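Local coordinates for protein transmembrane oligosaccharyl transferase (Archaeoglobus fulgidus, PDB 3WAJ) that is a membrane-embedded oligosaccharyl transferase of the STT3/AglB family, with a helical transmembrane part of GT-C type and a soluble C-terminal part, at residues 542-555 with 563-575. Residues are numbered along the deposited sequence; the frame is centred on the assembly and turned at random.
Sequences FETYGVISWWDYGH and RMPIANPFQAGIG
V547 sits between two backbone bonds to the parallel strand 564-565 and the residue that follows it: its N donates to M564 O (2.8 Å) and its O accepts from I566 N (3.0 Å). That same carbonyl also accepts a hydrogen bond from a water, which in turn accepts from S549 N and A567 N, continuing the link where the strands part. Ahead of the strand pairing R563, bent at chi2 (-55°), turns NE to Y545 OH (3.0 Å, a bent 137°); a tyrosine suits this buried place because its hydroxyl can accept from R563 while donating to P515 O.

W551 offers one broad indole face to Q571 CG and I574 CD1, the latter 3.7 Å from the five-membered ring centroid, while D552 OD1 lies over the opposite face, its carboxylate salt-bridged to K618 through OD2. P569, rigid and flat-sided, lays CD over the H555 imidazole, 3.4 Å from its centroid. The edge of H555 meets the F570 face in a T-shaped pair, planes at 64°. G554, lacking a side chain, lets its CA approach A567 O to 3.3 Å.

Strand 546-548, helix 554-561 and strand 564-565 form a beta-alpha-beta unit at one margin of the mixed sheet; the loop after strand 564-565 brings the F570 side chain to about 8 Å from the bound zinc ion.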
# COMPACT_ATOMS: atom_id res chain seq x y z
N PHE A 542 -27.25 8.00 7.98
CA PHE A 542 -27.38 9.45 7.98
C PHE A 542 -26.94 10.07 6.67
O PHE A 542 -26.30 9.44 5.81
CB PHE A 542 -26.62 10.08 9.17
CG PHE A 542 -25.10 10.04 9.03
CD1 PHE A 542 -24.40 8.82 9.08
CD2 PHE A 542 -24.36 11.21 8.89
CE1 PHE A 542 -22.99 8.78 8.98
CE2 PHE A 542 -22.97 11.18 8.78
CZ PHE A 542 -22.28 9.97 8.83
N GLU A 543 -27.31 11.32 6.55
CA GLU A 543 -26.96 12.22 5.47
C GLU A 543 -25.41 12.34 5.31
O GLU A 543 -24.74 13.03 6.08
CB GLU A 543 -27.64 13.56 5.83
CG GLU A 543 -27.81 13.85 7.42
CD GLU A 543 -28.98 13.10 8.18
OE1 GLU A 543 -29.04 13.13 9.44
OE2 GLU A 543 -29.87 12.50 7.54
N THR A 544 -24.83 11.66 4.32
CA THR A 544 -23.36 11.63 4.16
C THR A 544 -22.80 12.34 2.91
O THR A 544 -23.54 12.74 2.02
CB THR A 544 -22.82 10.18 4.13
OG1 THR A 544 -23.38 9.46 3.02
CG2 THR A 544 -23.11 9.46 5.44
N TYR A 545 -21.48 12.47 2.84
CA TYR A 545 -20.82 12.97 1.62
C TYR A 545 -19.47 12.30 1.41
O TYR A 545 -18.89 11.74 2.34
CB TYR A 545 -20.66 14.51 1.64
CG TYR A 545 -19.93 15.05 2.86
CD1 TYR A 545 -18.55 14.92 2.98
CD2 TYR A 545 -20.62 15.69 3.88
CE1 TYR A 545 -17.88 15.40 4.10
CE2 TYR A 545 -19.95 16.18 5.01
CZ TYR A 545 -18.58 16.03 5.10
OH TYR A 545 -17.91 16.51 6.21
N GLY A 546 -18.96 12.35 0.18
CA GLY A 546 -17.71 11.69 -0.12
C GLY A 546 -16.56 12.67 -0.31
O GLY A 546 -16.75 13.85 -0.65
N VAL A 547 -15.36 12.15 -0.09
CA VAL A 547 -14.14 12.90 -0.26
C VAL A 547 -13.33 12.22 -1.37
O VAL A 547 -12.91 11.06 -1.24
CB VAL A 547 -13.36 12.91 1.04
CG1 VAL A 547 -12.03 13.69 0.86
CG2 VAL A 547 -14.19 13.52 2.15
N ILE A 548 -13.10 12.95 -2.46
CA ILE A 548 -12.42 12.37 -3.60
C ILE A 548 -10.94 12.79 -3.71
O ILE A 548 -10.58 13.96 -3.63
CB ILE A 548 -13.18 12.64 -4.92
CG1 ILE A 548 -12.65 11.72 -6.02
CG2 ILE A 548 -13.07 14.09 -5.33
CD1 ILE A 548 -13.68 11.43 -7.09
N SER A 549 -10.09 11.80 -3.93
CA SER A 549 -8.66 12.02 -4.02
C SER A 549 -8.08 10.77 -4.67
O SER A 549 -8.79 9.81 -4.90
CB SER A 549 -8.08 12.23 -2.61
OG SER A 549 -6.67 12.38 -2.67
N TRP A 550 -6.79 10.76 -4.96
CA TRP A 550 -6.19 9.57 -5.57
C TRP A 550 -6.31 8.39 -4.59
O TRP A 550 -6.47 8.60 -3.38
CB TRP A 550 -4.73 9.86 -5.96
CG TRP A 550 -4.09 8.83 -6.85
CD1 TRP A 550 -2.83 8.33 -6.73
CD2 TRP A 550 -4.67 8.17 -8.00
NE1 TRP A 550 -2.58 7.41 -7.72
CE2 TRP A 550 -3.69 7.29 -8.51
CE3 TRP A 550 -5.92 8.23 -8.64
CZ2 TRP A 550 -3.92 6.48 -9.63
CZ3 TRP A 550 -6.15 7.43 -9.74
CH2 TRP A 550 -5.15 6.56 -10.24
N TRP A 551 -6.24 7.16 -5.09
CA TRP A 551 -6.56 6.00 -4.24
C TRP A 551 -5.54 5.75 -3.13
O TRP A 551 -5.89 5.20 -2.09
CB TRP A 551 -6.77 4.74 -5.08
CG TRP A 551 -5.59 4.30 -5.89
CD1 TRP A 551 -5.32 4.64 -7.19
CD2 TRP A 551 -4.54 3.40 -5.49
NE1 TRP A 551 -4.16 4.02 -7.62
CE2 TRP A 551 -3.66 3.26 -6.60
CE3 TRP A 551 -4.25 2.71 -4.31
CZ2 TRP A 551 -2.51 2.45 -6.55
CZ3 TRP A 551 -3.11 1.90 -4.26
CH2 TRP A 551 -2.25 1.78 -5.38
N ASP A 552 -4.29 6.14 -3.36
CA ASP A 552 -3.20 6.02 -2.37
C ASP A 552 -3.58 6.53 -0.99
O ASP A 552 -3.17 5.96 0.02
CB ASP A 552 -1.98 6.85 -2.83
CG ASP A 552 -1.32 6.29 -4.04
OD1 ASP A 552 -1.80 5.27 -4.60
OD2 ASP A 552 -0.30 6.87 -4.43
N TYR A 553 -4.37 7.61 -0.97
CA TYR A 553 -4.59 8.45 0.20
C TYR A 553 -5.81 8.04 1.04
O TYR A 553 -6.06 8.62 2.10
CB TYR A 553 -4.68 9.94 -0.25
CG TYR A 553 -3.45 10.32 -1.06
CD1 TYR A 553 -2.18 10.21 -0.49
CD2 TYR A 553 -3.54 10.76 -2.37
CE1 TYR A 553 -1.03 10.53 -1.21
CE2 TYR A 553 -2.37 11.09 -3.11
CZ TYR A 553 -1.12 10.97 -2.51
OH TYR A 553 0.06 11.27 -3.21
N GLY A 554 -6.55 7.02 0.58
CA GLY A 554 -7.81 6.62 1.19
C GLY A 554 -7.73 6.29 2.67
O GLY A 554 -8.57 6.74 3.48
N HIS A 555 -6.72 5.52 3.04
CA HIS A 555 -6.55 5.14 4.44
C HIS A 555 -6.29 6.34 5.37
O HIS A 555 -6.86 6.41 6.47
CB HIS A 555 -5.50 4.01 4.59
CG HIS A 555 -5.95 2.71 4.01
ND1 HIS A 555 -7.27 2.44 3.71
CD2 HIS A 555 -5.26 1.60 3.67
CE1 HIS A 555 -7.37 1.21 3.21
NE2 HIS A 555 -6.16 0.68 3.18
N ARG A 563 -13.31 11.12 7.46
CA ARG A 563 -14.26 11.35 6.37
C ARG A 563 -14.24 10.15 5.43
O ARG A 563 -13.44 9.25 5.60
CB ARG A 563 -13.97 12.66 5.63
CG ARG A 563 -14.21 13.89 6.51
CD ARG A 563 -15.65 13.94 7.10
NE ARG A 563 -15.85 15.13 7.94
CZ ARG A 563 -15.61 15.19 9.25
NH1 ARG A 563 -15.17 14.12 9.89
NH2 ARG A 563 -15.81 16.33 9.92
N MET A 564 -15.11 10.14 4.43
CA MET A 564 -15.26 8.92 3.63
C MET A 564 -14.69 9.07 2.23
O MET A 564 -15.25 9.78 1.40
CB MET A 564 -16.73 8.50 3.58
CG MET A 564 -17.38 8.39 4.96
SD MET A 564 -19.14 8.00 4.78
CE MET A 564 -19.56 7.43 6.45
N PRO A 565 -13.57 8.37 1.95
CA PRO A 565 -12.93 8.48 0.63
C PRO A 565 -13.61 7.64 -0.42
O PRO A 565 -14.10 6.52 -0.17
CB PRO A 565 -11.51 7.93 0.90
CG PRO A 565 -11.73 6.90 1.99
CD PRO A 565 -12.79 7.53 2.88
N ILE A 566 -13.65 8.19 -1.63
CA ILE A 566 -14.17 7.50 -2.80
C ILE A 566 -13.24 6.33 -3.19
O ILE A 566 -13.69 5.26 -3.64
CB ILE A 566 -14.29 8.52 -3.96
CG1 ILE A 566 -15.71 9.07 -4.05
CG2 ILE A 566 -13.79 7.95 -5.31
CD1 ILE A 566 -16.05 10.10 -2.96
N ALA A 567 -11.94 6.52 -3.00
CA ALA A 567 -10.96 5.53 -3.42
C ALA A 567 -9.99 5.10 -2.30
O ALA A 567 -9.72 5.88 -1.38
CB ALA A 567 -10.20 6.01 -4.67
N ASN A 568 -9.43 3.90 -2.46
CA ASN A 568 -8.79 3.09 -1.41
C ASN A 568 -7.43 2.61 -1.84
O ASN A 568 -7.21 2.35 -3.03
CB ASN A 568 -9.55 1.74 -1.28
CG ASN A 568 -10.57 1.76 -0.20
OD1 ASN A 568 -10.49 2.57 0.72
ND2 ASN A 568 -11.55 0.87 -0.29
N PRO A 569 -6.55 2.34 -0.86
CA PRO A 569 -5.32 1.60 -1.18
C PRO A 569 -5.54 0.09 -1.42
O PRO A 569 -4.55 -0.60 -1.66
CB PRO A 569 -4.44 1.86 0.05
CG PRO A 569 -4.97 3.20 0.59
CD PRO A 569 -6.45 3.04 0.43
N PHE A 570 -6.78 -0.40 -1.36
CA PHE A 570 -7.12 -1.72 -1.92
C PHE A 570 -7.48 -1.59 -3.39
O PHE A 570 -7.97 -2.55 -3.98
CB PHE A 570 -8.34 -2.34 -1.22
CG PHE A 570 -8.25 -2.33 0.27
CD1 PHE A 570 -7.10 -2.78 0.90
CD2 PHE A 570 -9.28 -1.83 1.03
CE1 PHE A 570 -7.00 -2.75 2.28
CE2 PHE A 570 -9.18 -1.78 2.42
CZ PHE A 570 -8.05 -2.25 3.03
N GLN A 571 -7.28 -0.39 -3.95
CA GLN A 571 -7.61 -0.05 -5.34
C GLN A 571 -9.10 -0.08 -5.68
O GLN A 571 -9.47 -0.29 -6.83
CB GLN A 571 -6.77 -0.87 -6.33
CG GLN A 571 -5.25 -0.61 -6.18
CD GLN A 571 -4.39 -1.55 -7.03
OE1 GLN A 571 -4.90 -2.41 -7.74
NE2 GLN A 571 -3.08 -1.37 -6.94
N ALA A 572 -9.94 0.14 -4.67
CA ALA A 572 -11.36 0.39 -4.88
C ALA A 572 -11.59 1.86 -5.26
O ALA A 572 -10.86 2.74 -4.80
CB ALA A 572 -12.15 0.06 -3.64
N GLY A 573 -12.62 2.13 -6.07
CA GLY A 573 -13.03 3.50 -6.36
C GLY A 573 -12.15 4.28 -7.33
O GLY A 573 -12.28 5.51 -7.45
N ILE A 574 -11.26 3.59 -8.04
CA ILE A 574 -10.45 4.26 -9.06
C ILE A 574 -11.28 4.64 -10.29
O ILE A 574 -11.06 5.68 -10.90
CB ILE A 574 -9.24 3.39 -9.47
CG1 ILE A 574 -8.25 3.26 -8.31
CG2 ILE A 574 -8.53 3.98 -10.70
CD1 ILE A 574 -7.24 2.09 -8.47
N GLY A 575 -12.25 3.79 -10.66
CA GLY A 575 -13.06 4.02 -11.84
C GLY A 575 -12.25 4.06 -13.14
O GLY A 575 -11.14 3.55 -13.20
O HOH W 1 -17.24 12.01 4.36
O HOH W 2 -10.91 9.33 -2.51
O HOH W 3 -9.97 3.72 3.69